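Local coordinates for translation initiation factor 6 (Methanocaldococcus jannaschii, PDB 1G61), which binds the 50S ribosomal subunit and prevents it from joining the 30S subunit to form the 70S initiation complex, at residues T21-T26 / N203-V208; L72-E77 / K101-A106; T113-A118 / V156-C161; T163-E168 / G192-G197; T188-T193 / G211-P216. All coordinates share one frame; numbering follows the deposited sequence.

Contact 1 of 5, residues T21-T26 / N203-V208; sequences TTEEIT and NSKGAV
Glu23 and Asn203 bury the most surface where the turn joining strands 20-21 and 25-28 meets the turn joining strands 200-202 and 207-210. The Glu23 carboxylate straddles Ser204. OE2 receives the backbone N of Ser204 on its syn lone pair at 2.8 Å, while OE1 takes the hydroxyl OG of Ser204, also on the syn side but 33° out of the carboxylate plane, at 2.7 Å. A bend at chi2 (-68°) turns CD of Glu23 toward Ser204. Asn203 answers from the other turn. Its ND2 donates to Thr22 O at 3.0 Å, nearly straight and in the amide plane, and has a second acceptor in Leu44 O at the end of helix 34-44. OD1 of Asn203 accepts from Lys205 N (2.8 Å), an Asx turn, and from Gly206 N (3.1 Å), which extends it to an Asx motif; the bonds on OD1 and ND2 restrain rotation of the amide. An alanine in place of Asn203 would probably leave the carbonyls of Thr22 and Leu44 without this donor and let the turn 203-206 relax, its two N-H groups having lost their acceptor. Lys205 completes the grip: its NZ reaches Glu23 O at 2.7 Å, shares itself with Glu45 O, and passes 4.2 Å from Glu23 OE1, too far for a salt bridge. Backbone carbonyls of one turn thus accept from side chains of the other, and the Glu23 carboxylate accepts from Ser204; the nearby ammonium probably helps to offset its charge.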
# COMPACT_ATOMS: atom_id res chain seq x y z
N THR A 21 0.04 4.85 -0.47
CA THR A 21 0.73 5.94 0.21
C THR A 21 2.07 5.49 0.81
O THR A 21 2.28 4.31 1.13
CB THR A 21 -0.17 6.50 1.34
OG1 THR A 21 0.34 7.80 1.75
CG2 THR A 21 -0.30 5.60 2.55
N THR A 22 2.94 6.48 0.96
CA THR A 22 4.14 6.35 1.77
C THR A 22 4.01 7.41 2.88
O THR A 22 2.92 7.98 3.08
CB THR A 22 5.41 6.53 0.95
OG1 THR A 22 5.56 7.90 0.58
CG2 THR A 22 5.33 5.67 -0.30
N GLU A 23 5.11 7.66 3.61
CA GLU A 23 5.13 8.80 4.52
C GLU A 23 5.11 10.12 3.75
O GLU A 23 4.70 11.13 4.35
CB GLU A 23 6.37 8.81 5.43
CG GLU A 23 6.49 7.57 6.31
CD GLU A 23 5.40 7.52 7.35
OE1 GLU A 23 5.07 8.56 7.97
OE2 GLU A 23 4.85 6.42 7.60
N GLU A 24 5.52 10.14 2.48
CA GLU A 24 5.71 11.42 1.77
C GLU A 24 4.73 11.64 0.64
O GLU A 24 4.35 12.81 0.38
CB GLU A 24 7.15 11.54 1.25
CG GLU A 24 8.20 11.53 2.36
CD GLU A 24 8.69 10.22 2.95
OE1 GLU A 24 8.58 9.08 2.36
OE2 GLU A 24 9.27 10.26 4.10
N ILE A 25 4.31 10.58 -0.04
CA ILE A 25 3.44 10.76 -1.22
C ILE A 25 2.25 9.83 -1.16
O ILE A 25 2.30 8.78 -0.53
CB ILE A 25 4.19 10.47 -2.55
CG1 ILE A 25 4.59 9.00 -2.79
CG2 ILE A 25 5.37 11.44 -2.68
CD1 ILE A 25 5.26 8.75 -4.13
N THR A 26 1.17 10.18 -1.84
CA THR A 26 0.03 9.35 -2.05
C THR A 26 -0.36 9.40 -3.52
O THR A 26 -0.43 10.49 -4.06
CB THR A 26 -1.16 9.83 -1.19
OG1 THR A 26 -0.73 9.91 0.19
CG2 THR A 26 -2.31 8.85 -1.34
N ASN A 203 -0.21 5.40 6.73
CA ASN A 203 1.20 5.61 7.06
C ASN A 203 1.28 5.83 8.58
O ASN A 203 0.32 5.56 9.30
CB ASN A 203 1.85 6.70 6.21
CG ASN A 203 1.22 8.05 6.41
OD1 ASN A 203 0.59 8.30 7.46
ND2 ASN A 203 1.38 8.99 5.45
N SER A 204 2.44 6.28 9.07
CA SER A 204 2.59 6.43 10.52
C SER A 204 1.76 7.59 11.07
O SER A 204 1.66 7.70 12.31
CB SER A 204 4.08 6.64 10.88
OG SER A 204 4.47 7.95 10.48
N LYS A 205 1.22 8.45 10.20
CA LYS A 205 0.54 9.66 10.61
C LYS A 205 -0.98 9.53 10.55
O LYS A 205 -1.65 10.25 11.28
CB LYS A 205 1.02 10.85 9.74
CG LYS A 205 2.49 11.17 10.01
CD LYS A 205 3.08 12.10 8.99
CE LYS A 205 3.20 11.38 7.65
NZ LYS A 205 3.85 12.31 6.67
N GLY A 206 -1.53 8.65 9.72
CA GLY A 206 -2.96 8.56 9.60
C GLY A 206 -3.34 7.43 8.65
O GLY A 206 -2.47 6.74 8.10
N ALA A 207 -4.66 7.23 8.51
CA ALA A 207 -5.16 6.19 7.60
C ALA A 207 -6.46 6.66 6.94
O ALA A 207 -7.25 7.44 7.51
CB ALA A 207 -5.42 4.90 8.34
N VAL A 208 -6.68 6.15 5.73
CA VAL A 208 -7.97 6.27 5.03
C VAL A 208 -8.53 4.87 4.97
O VAL A 208 -7.89 3.98 4.38
CB VAL A 208 -7.83 6.91 3.64
CG1 VAL A 208 -9.20 7.09 2.99
CG2 VAL A 208 -7.11 8.25 3.75

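Contact 2 of 5, residues L72-E77 / K101-A106; sequences LPKIVE and KSKNTA
Lys74 lies stretched over the backbone of 102-103, while Thr105 faces Pro73 and Ile75. CG of Lys74 sits between its own backbone N and carbonyl carbon (chi1 65°), and the chain runs extended from there, its CE passing 3.4 Å from Ser102 O. The ammonium makes its polar contacts through water: NZ donates to one molecule that in turn donates to Lys101 O, and to a second that donates to Lys103 O. A third water bridges the backbones, taking Lys74 N at 2.9 Å and giving to Ser102 O at 2.8 Å. With Lys103 NZ 5.5 Å from Lys74 NZ, like charges stand fairly close, which probably disfavours any nearer approach. Thr105 supplies the apolar side. Its CB packs on Pro73 CB at 3.8 Å, its carbonyl O lies 3.4 Å from that same CB of Pro73, and its methyl CG2 meets Ile75 CG2 at 4.1 Å, the two side chains crossing at about a right angle. Pro73 begins a type I turn that ends at Val76. The contact lies where strands 69-73 and 96-100, parallel neighbours linked by helix 78-90 in a beta-alpha-beta unit, give way to loops. Glu77 is the N-cap of that helix, and Ala106 is the N-cap of helix 107-110, so each segment leads from a strand's end into a helix.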
# COMPACT_ATOMS: atom_id res chain seq x y z
N LEU A 72 6.79 0.01 -10.61
CA LEU A 72 5.72 0.15 -11.60
C LEU A 72 5.71 -1.11 -12.45
O LEU A 72 6.77 -1.70 -12.70
CB LEU A 72 6.00 1.39 -12.44
CG LEU A 72 5.88 2.71 -11.68
CD1 LEU A 72 6.50 3.84 -12.51
CD2 LEU A 72 4.43 3.01 -11.35
N PRO A 73 4.55 -1.51 -12.96
CA PRO A 73 4.44 -2.69 -13.82
C PRO A 73 4.84 -2.35 -15.24
O PRO A 73 4.95 -1.18 -15.67
CB PRO A 73 2.93 -3.01 -13.71
CG PRO A 73 2.28 -1.65 -13.67
CD PRO A 73 3.22 -0.88 -12.74
N LYS A 74 5.04 -3.45 -16.04
CA LYS A 74 5.54 -3.26 -17.39
C LYS A 74 4.55 -2.50 -18.27
O LYS A 74 4.94 -2.01 -19.33
CB LYS A 74 5.90 -4.62 -18.02
CG LYS A 74 4.69 -5.53 -18.21
CD LYS A 74 5.12 -6.89 -18.73
CE LYS A 74 3.94 -7.85 -18.80
NZ LYS A 74 4.20 -8.99 -19.73
N ILE A 75 3.28 -2.45 -17.89
CA ILE A 75 2.25 -1.79 -18.69
C ILE A 75 2.25 -0.29 -18.45
O ILE A 75 1.42 0.41 -19.06
CB ILE A 75 0.87 -2.41 -18.39
CG1 ILE A 75 0.44 -2.34 -16.92
CG2 ILE A 75 0.74 -3.84 -18.93
CD1 ILE A 75 -1.01 -2.76 -16.69
N VAL A 76 3.11 0.26 -17.56
CA VAL A 76 3.06 1.71 -17.36
C VAL A 76 3.35 2.39 -18.69
O VAL A 76 4.21 1.96 -19.46
CB VAL A 76 4.01 2.12 -16.21
CG1 VAL A 76 5.48 1.92 -16.61
CG2 VAL A 76 3.76 3.56 -15.79
N GLU A 77 2.63 3.46 -18.98
CA GLU A 77 2.75 4.14 -20.26
C GLU A 77 3.75 5.26 -20.18
O GLU A 77 3.97 5.81 -19.09
CB GLU A 77 1.34 4.66 -20.67
CG GLU A 77 0.42 3.43 -20.76
CD GLU A 77 -1.01 3.71 -21.12
OE1 GLU A 77 -1.39 4.86 -21.43
OE2 GLU A 77 -1.88 2.80 -21.15
N LYS A 101 9.33 -6.08 -14.46
CA LYS A 101 8.78 -6.60 -15.70
C LYS A 101 8.17 -7.97 -15.56
O LYS A 101 8.34 -8.90 -16.37
CB LYS A 101 9.91 -6.63 -16.76
CG LYS A 101 10.41 -5.24 -17.08
CD LYS A 101 11.56 -5.24 -18.08
CE LYS A 101 12.17 -3.86 -18.26
NZ LYS A 101 13.38 -3.89 -19.16
N SER A 102 7.40 -8.16 -14.52
CA SER A 102 6.70 -9.42 -14.30
C SER A 102 5.49 -9.60 -15.20
O SER A 102 4.82 -8.63 -15.57
CB SER A 102 6.30 -9.45 -12.80
OG SER A 102 5.62 -8.22 -12.42
N LYS A 103 5.16 -10.88 -15.51
CA LYS A 103 3.95 -11.13 -16.28
C LYS A 103 2.71 -10.78 -15.49
O LYS A 103 1.71 -10.37 -16.07
CB LYS A 103 3.92 -12.59 -16.74
CG LYS A 103 4.90 -12.93 -17.87
CD LYS A 103 4.92 -14.41 -18.22
CE LYS A 103 5.83 -14.80 -19.39
NZ LYS A 103 5.14 -14.37 -20.64
N ASN A 104 2.77 -10.94 -14.17
CA ASN A 104 1.68 -10.51 -13.29
C ASN A 104 1.94 -9.04 -12.96
O ASN A 104 2.89 -8.75 -12.24
CB ASN A 104 1.63 -11.37 -12.03
CG ASN A 104 0.36 -11.14 -11.24
OD1 ASN A 104 -0.26 -10.06 -11.34
ND2 ASN A 104 -0.08 -12.11 -10.43
N THR A 105 1.08 -8.16 -13.45
CA THR A 105 1.30 -6.72 -13.31
C THR A 105 0.75 -6.14 -12.00
O THR A 105 0.93 -4.95 -11.76
CB THR A 105 0.66 -5.94 -14.48
OG1 THR A 105 -0.74 -6.32 -14.50
CG2 THR A 105 1.32 -6.34 -15.77
N ALA A 106 0.12 -6.97 -11.15
CA ALA A 106 -0.54 -6.46 -9.93
C ALA A 106 0.44 -6.32 -8.77
O ALA A 106 0.32 -6.97 -7.73
CB ALA A 106 -1.72 -7.37 -9.56
O HOH W 1 4.71 -5.99 -14.70
O HOH W 2 6.78 -9.93 -18.51
O HOH W 3 1.68 -10.28 -18.79

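Contact 3 of 5, residues T113-A118 / V156-C161; sequences TNDKGA and VTNKGC
Asn114 and Asn158 carry the junction of two beta-hairpin turns in the alpha-beta barrel of the eIF-6 family, one between strands 111-113 and 117-120, the other between 154-156 and 160-163. Asn114 has CG between its backbone N and carbonyl carbon (chi1 62°), which puts CG toward the other hairpin. From there OD1 turns back to accept from Lys116 N and Gly117 N, an Asx turn and motif; ND2 crosses to Thr157 O at 2.9 Å, almost perfectly straight, though it comes from above that carbonyl's plane. Phe179 O is a second acceptor for the same ND2. An alanine at Asn114 would probably leave Thr157 O and Phe179 O without this donor and free the backbone of 115-117 to shift, its two N-H groups unclasped. Asn158 has CG beside its own N, anti to the carbonyl carbon (chi1 -67°), and spends both ends of its amide on Asp115: OD1 takes the backbone N of Asp115 at 2.9 Å in the carbonyl plane, and ND2 gives to OD2 of Asp115, also at 2.9 Å, from above the carboxylate. The other oxygen of Asp115, OD1, accepts from Lys67 N, fixing the carboxylate from a further loop. In its own hairpin, Thr157 OG1 accepts from Lys159 N and Gly160 N, an ST turn and motif. The CG1 methyl of Val156 packs 3.4 Å from Thr113 O. Lys116 also bonds Lys180 O, and its NZ meets Asn158 O on a lone pair at 2.8 Å.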
# COMPACT_ATOMS: atom_id res chain seq x y z
N THR A 113 5.22 -3.54 1.73
CA THR A 113 6.47 -2.92 2.16
C THR A 113 6.23 -1.74 3.06
O THR A 113 5.28 -0.97 2.87
CB THR A 113 7.31 -2.50 0.94
OG1 THR A 113 8.65 -2.18 1.36
CG2 THR A 113 6.73 -1.30 0.16
N ASN A 114 7.16 -1.56 4.01
CA ASN A 114 7.28 -0.25 4.66
C ASN A 114 8.69 0.26 4.36
O ASN A 114 9.32 -0.18 3.36
CB ASN A 114 6.91 -0.26 6.13
CG ASN A 114 7.80 -1.13 6.98
OD1 ASN A 114 8.83 -1.65 6.51
ND2 ASN A 114 7.42 -1.30 8.26
N ASP A 115 9.27 1.14 5.17
CA ASP A 115 10.61 1.66 4.92
C ASP A 115 11.69 0.81 5.57
O ASP A 115 12.86 1.24 5.51
CB ASP A 115 10.72 3.11 5.45
CG ASP A 115 9.81 4.03 4.67
OD1 ASP A 115 9.36 3.69 3.56
OD2 ASP A 115 9.47 5.13 5.16
N LYS A 116 11.32 -0.33 6.15
CA LYS A 116 12.24 -1.20 6.88
C LYS A 116 12.23 -2.63 6.39
O LYS A 116 13.22 -3.33 6.68
CB LYS A 116 11.94 -1.18 8.43
CG LYS A 116 12.15 0.23 8.99
CD LYS A 116 11.71 0.39 10.43
CE LYS A 116 10.21 0.56 10.54
NZ LYS A 116 9.79 0.71 11.97
N GLY A 117 11.20 -3.09 5.65
CA GLY A 117 11.17 -4.51 5.20
C GLY A 117 10.02 -4.66 4.19
O GLY A 117 9.09 -3.84 4.14
N ALA A 118 10.15 -5.73 3.43
CA ALA A 118 9.12 -6.05 2.41
C ALA A 118 8.93 -7.54 2.31
O ALA A 118 9.89 -8.33 2.44
CB ALA A 118 9.57 -5.46 1.05
N VAL A 156 0.63 -2.32 6.00
CA VAL A 156 1.83 -2.12 6.79
C VAL A 156 2.29 -0.68 6.67
O VAL A 156 2.20 -0.08 5.60
CB VAL A 156 2.96 -3.12 6.46
CG1 VAL A 156 3.59 -2.88 5.10
CG2 VAL A 156 4.00 -3.08 7.59
N THR A 157 2.75 -0.16 7.81
CA THR A 157 3.32 1.17 7.87
C THR A 157 4.62 1.06 8.67
O THR A 157 4.98 -0.05 9.15
CB THR A 157 2.42 2.21 8.53
OG1 THR A 157 2.46 1.99 9.96
CG2 THR A 157 0.97 2.08 8.04
N ASN A 158 5.37 2.11 8.83
CA ASN A 158 6.55 2.11 9.69
C ASN A 158 6.21 1.89 11.16
O ASN A 158 7.11 1.53 11.93
CB ASN A 158 7.33 3.42 9.53
CG ASN A 158 7.94 3.53 8.15
OD1 ASN A 158 8.27 2.50 7.52
ND2 ASN A 158 8.09 4.75 7.66
N LYS A 159 4.94 2.10 11.52
CA LYS A 159 4.55 2.00 12.93
C LYS A 159 3.84 0.72 13.25
O LYS A 159 3.91 0.21 14.37
CB LYS A 159 3.64 3.21 13.27
CG LYS A 159 3.37 3.35 14.75
CD LYS A 159 2.60 4.64 15.06
CE LYS A 159 2.71 4.98 16.55
NZ LYS A 159 1.94 6.23 16.82
N GLY A 160 3.02 0.17 12.33
CA GLY A 160 2.26 -1.01 12.67
C GLY A 160 1.85 -1.80 11.43
O GLY A 160 2.20 -1.50 10.29
N CYS A 161 1.07 -2.87 11.70
CA CYS A 161 0.69 -3.78 10.63
C CYS A 161 -0.67 -4.41 10.98
O CYS A 161 -0.83 -4.85 12.13
CB CYS A 161 1.79 -4.85 10.50
SG CYS A 161 1.43 -6.17 9.32
O HOH W 4 2.54 -0.44 2.30
O HOH W 5 4.02 1.65 4.38

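Contact 4 of 5, residues T163-E168 / G192-G197; sequences THPLVE and GTTSVG
Thr194 lies over one face of the His164 imidazole, a CH-pi contact that fits the type I beta turn 164-167 against the loop 192-197. The two side chains run side by side and point the same way. CB of Thr194 is 3.8 Å from the ring centroid and displaced toward the rim, where NE2 of His164 approaches that CB most closely, at 3.5 Å. The methyl of Thr194 is left for the neighbouring proline: its CG2 touches CG of Pro165 at 3.8 Å, the side chains crossing at about a right angle. Val196 packs on backbone, its CG2 methyl 4.0 Å from Thr163 C. What sets the ring is the turn itself. CG of His164 stands anti to the backbone N (chi1 -172°), and ND1 accepts Leu166 N at 3.0 Å, in the plane of the ring, so that rotation about chi2 is restrained and ND1 is probably unprotonated. The His164 side chain also touches Ala145 and Asn153. The turn follows strand 160-163 and leads to Glu168, N-cap of helix 169-179, whose Leu172 packs on Thr163 and Val167; Val167 O is bonded by Lys186 NZ. The carbonyl of His164 is gripped from opposite faces of its plane, by Val167 N on one and on the other by the hydroxyl OG1 of Thr163, which donates to His164 O at 2.9 Å.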
# COMPACT_ATOMS: atom_id res chain seq x y z
N THR A 163 -3.23 -7.46 9.59
CA THR A 163 -3.33 -8.56 8.65
C THR A 163 -4.75 -9.11 8.53
O THR A 163 -5.57 -8.88 9.42
CB THR A 163 -2.40 -9.74 9.03
OG1 THR A 163 -2.95 -10.42 10.18
CG2 THR A 163 -1.02 -9.23 9.41
N HIS A 164 -4.96 -9.90 7.50
CA HIS A 164 -6.05 -10.85 7.38
C HIS A 164 -6.30 -11.55 8.72
O HIS A 164 -5.35 -11.92 9.44
CB HIS A 164 -5.56 -11.90 6.34
CG HIS A 164 -6.59 -12.89 5.90
ND1 HIS A 164 -7.17 -13.84 6.72
CD2 HIS A 164 -7.13 -13.04 4.67
CE1 HIS A 164 -8.03 -14.55 5.97
NE2 HIS A 164 -8.02 -14.08 4.73
N PRO A 165 -7.58 -11.74 9.05
CA PRO A 165 -7.92 -12.29 10.38
C PRO A 165 -7.41 -13.70 10.63
O PRO A 165 -7.39 -14.11 11.83
CB PRO A 165 -9.45 -12.21 10.40
CG PRO A 165 -9.87 -12.16 9.00
CD PRO A 165 -8.78 -11.46 8.23
N LEU A 166 -7.03 -14.48 9.63
CA LEU A 166 -6.65 -15.88 9.84
C LEU A 166 -5.15 -16.07 9.94
O LEU A 166 -4.64 -17.20 9.92
CB LEU A 166 -7.22 -16.80 8.75
CG LEU A 166 -8.76 -16.87 8.77
CD1 LEU A 166 -9.26 -17.82 7.70
CD2 LEU A 166 -9.26 -17.24 10.17
N VAL A 167 -4.39 -15.00 10.10
CA VAL A 167 -2.94 -15.13 10.33
C VAL A 167 -2.69 -15.71 11.71
O VAL A 167 -3.24 -15.27 12.73
CB VAL A 167 -2.28 -13.75 10.20
CG1 VAL A 167 -0.84 -13.79 10.69
CG2 VAL A 167 -2.30 -13.26 8.77
N GLU A 168 -1.82 -16.74 11.75
CA GLU A 168 -1.55 -17.41 13.02
C GLU A 168 -0.43 -16.68 13.76
O GLU A 168 0.34 -15.93 13.15
CB GLU A 168 -1.20 -18.89 12.73
CG GLU A 168 -2.38 -19.66 12.18
CD GLU A 168 -2.19 -21.10 11.83
OE1 GLU A 168 -1.25 -21.75 12.35
OE2 GLU A 168 -3.00 -21.62 11.02
N GLY A 192 -16.27 -6.86 7.11
CA GLY A 192 -16.02 -8.27 6.98
C GLY A 192 -15.09 -8.66 5.86
O GLY A 192 -14.76 -9.83 5.68
N THR A 193 -14.60 -7.73 5.05
CA THR A 193 -13.64 -8.06 4.00
C THR A 193 -12.33 -8.46 4.65
O THR A 193 -11.81 -7.72 5.51
CB THR A 193 -13.50 -6.84 3.07
OG1 THR A 193 -14.79 -6.62 2.45
CG2 THR A 193 -12.48 -7.08 1.97
N THR A 194 -11.79 -9.60 4.21
CA THR A 194 -10.55 -10.10 4.84
C THR A 194 -9.30 -9.54 4.18
O THR A 194 -8.24 -9.51 4.80
CB THR A 194 -10.50 -11.64 4.78
OG1 THR A 194 -10.68 -12.05 3.41
CG2 THR A 194 -11.62 -12.25 5.60
N SER A 195 -9.43 -9.10 2.93
CA SER A 195 -8.28 -8.56 2.19
C SER A 195 -8.12 -7.11 2.61
O SER A 195 -8.49 -6.17 1.91
CB SER A 195 -8.52 -8.78 0.70
OG SER A 195 -9.86 -8.49 0.33
N VAL A 196 -7.55 -6.90 3.81
CA VAL A 196 -7.60 -5.54 4.36
C VAL A 196 -6.73 -4.59 3.58
O VAL A 196 -6.99 -3.37 3.59
CB VAL A 196 -7.16 -5.57 5.86
CG1 VAL A 196 -8.24 -6.35 6.64
CG2 VAL A 196 -5.79 -6.15 6.05
N GLY A 197 -5.72 -5.08 2.86
CA GLY A 197 -4.90 -4.22 2.01
C GLY A 197 -5.72 -3.62 0.86
O GLY A 197 -5.38 -2.56 0.36

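Contact 5 of 5, residues T188-T193 / G211-P216; sequences TANKGT and GDTTGP
Asn190 and Thr213 bring their backbones within 3.8 Å, CA to CA, where a tight turn closed by paired bonds between Ala189 and Thr193, with a G1 beta bulge at Gly192 and Thr193, meets the lead-in to helix 215-225. Phi is positive at Asn190 (53°) and again at Lys191, where the chain reverses. Asn190 N donates to Thr213 OG1 at 3.0 Å. The hydroxyl's stronger partner is Gly210 O, so OG1 passes the link on to the end of strand 207-210. Asn190 has its CG beside its own N, and its OD1 makes only a weak, bent bond with Asp212 N at 3.2 Å. CB of Asp212 packs 3.6 Å from that same OD1 of Asn190, with the amide and carboxylate planes 67° apart. Both side chains have partners near the N-terminus: Asn190 ND2 donates to Pro13 O, and Asp212 OD1 is bonded to Tyr8 OH. Glu217, in the first turn of the helix, joins both sides: OE1 receives Lys191 N and Thr214 N, OE2 receives Gly192 N and Thr188 OG1. Thr214 is the N-cap, and its own side chain caps a backbone N just past Pro216, a pattern consistent with a capping box. Lys191 runs extended beyond CG, crossing Thr214 at about a right angle, with its CG 4.0 Å from Thr214 CG2.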
# COMPACT_ATOMS: atom_id res chain seq x y z
N THR A 188 -10.71 -7.42 10.07
CA THR A 188 -11.33 -7.15 8.77
C THR A 188 -11.56 -5.66 8.56
O THR A 188 -11.37 -4.83 9.47
CB THR A 188 -12.66 -7.91 8.62
OG1 THR A 188 -13.53 -7.57 9.71
CG2 THR A 188 -12.45 -9.43 8.64
N ALA A 189 -11.96 -5.31 7.34
CA ALA A 189 -12.37 -3.93 7.06
C ALA A 189 -13.60 -3.99 6.14
O ALA A 189 -13.93 -5.06 5.63
CB ALA A 189 -11.23 -3.15 6.44
N ASN A 190 -14.25 -2.85 5.97
CA ASN A 190 -15.40 -2.79 5.08
C ASN A 190 -16.44 -3.88 5.44
O ASN A 190 -17.00 -4.50 4.55
CB ASN A 190 -14.99 -2.87 3.62
CG ASN A 190 -14.51 -1.54 3.06
OD1 ASN A 190 -14.86 -0.47 3.59
ND2 ASN A 190 -13.70 -1.59 2.01
N LYS A 191 -16.72 -4.06 6.69
CA LYS A 191 -17.77 -4.97 7.15
C LYS A 191 -17.49 -6.40 6.72
O LYS A 191 -18.32 -7.09 6.14
CB LYS A 191 -19.16 -4.52 6.68
CG LYS A 191 -20.30 -5.08 7.52
CD LYS A 191 -21.63 -4.78 6.79
CE LYS A 191 -22.79 -5.28 7.63
NZ LYS A 191 -24.09 -4.87 7.08
N GLY A 192 -16.27 -6.86 7.11
CA GLY A 192 -16.02 -8.27 6.98
C GLY A 192 -15.09 -8.66 5.86
O GLY A 192 -14.76 -9.83 5.68
N THR A 193 -14.60 -7.73 5.05
CA THR A 193 -13.64 -8.06 4.00
C THR A 193 -12.33 -8.46 4.65
O THR A 193 -11.81 -7.72 5.51
CB THR A 193 -13.50 -6.84 3.07
OG1 THR A 193 -14.79 -6.62 2.45
CG2 THR A 193 -12.48 -7.08 1.97
N GLY A 211 -15.23 3.15 3.49
CA GLY A 211 -16.42 3.71 4.12
C GLY A 211 -17.30 2.69 4.81
O GLY A 211 -18.08 3.04 5.74
N ASP A 212 -17.30 1.40 4.45
CA ASP A 212 -18.15 0.43 5.09
C ASP A 212 -17.56 -0.14 6.39
O ASP A 212 -18.18 -0.93 7.06
CB ASP A 212 -18.42 -0.74 4.14
CG ASP A 212 -19.23 -0.26 2.93
OD1 ASP A 212 -20.17 0.56 3.11
OD2 ASP A 212 -18.93 -0.74 1.82
N THR A 213 -16.32 0.25 6.69
CA THR A 213 -15.67 -0.25 7.90
C THR A 213 -16.51 0.06 9.13
O THR A 213 -16.96 1.20 9.30
CB THR A 213 -14.26 0.37 7.98
OG1 THR A 213 -13.55 -0.07 6.82
CG2 THR A 213 -13.49 -0.09 9.20
N THR A 214 -16.70 -0.93 9.99
CA THR A 214 -17.52 -0.74 11.18
C THR A 214 -16.76 -0.19 12.38
O THR A 214 -15.52 -0.09 12.41
CB THR A 214 -18.14 -2.09 11.60
OG1 THR A 214 -17.06 -2.90 12.10
CG2 THR A 214 -18.81 -2.76 10.41
N GLY A 215 -17.46 0.17 13.44
CA GLY A 215 -16.84 0.65 14.70
C GLY A 215 -15.92 -0.42 15.27
O GLY A 215 -14.77 -0.07 15.58
N PRO A 216 -16.36 -1.66 15.45
CA PRO A 216 -15.43 -2.66 16.00
C PRO A 216 -14.22 -2.84 15.13
O PRO A 216 -13.09 -3.03 15.60
CB PRO A 216 -16.32 -3.91 16.05
CG PRO A 216 -17.71 -3.33 16.26
CD PRO A 216 -17.75 -2.16 15.32

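How the contacts relate
Contacts 1 and 3 follow one scheme, an asparagine and a lysine of one turn bonded to carbonyls of the next, and lie about 9 and 10 Å from the centre of the chain, their own centres 11 Å apart. They touch directly: Glu23 CG packs on Asn158 ND2 at 3.5 Å. Contacts 4 and 5 form a second pair, also 11 Å between centres, sharing Gly192 and Thr193, with Pro165 CG 3.8 Å from Thr188 CG2. Contact 2 stands apart, its centre 23 Å or more from the others. Strand 207-210 leads from contact 1 toward contact 5 and pairs in parallel with strand 4-7 at the chain's start, consistent with the velcro closure of this alpha-beta barrel.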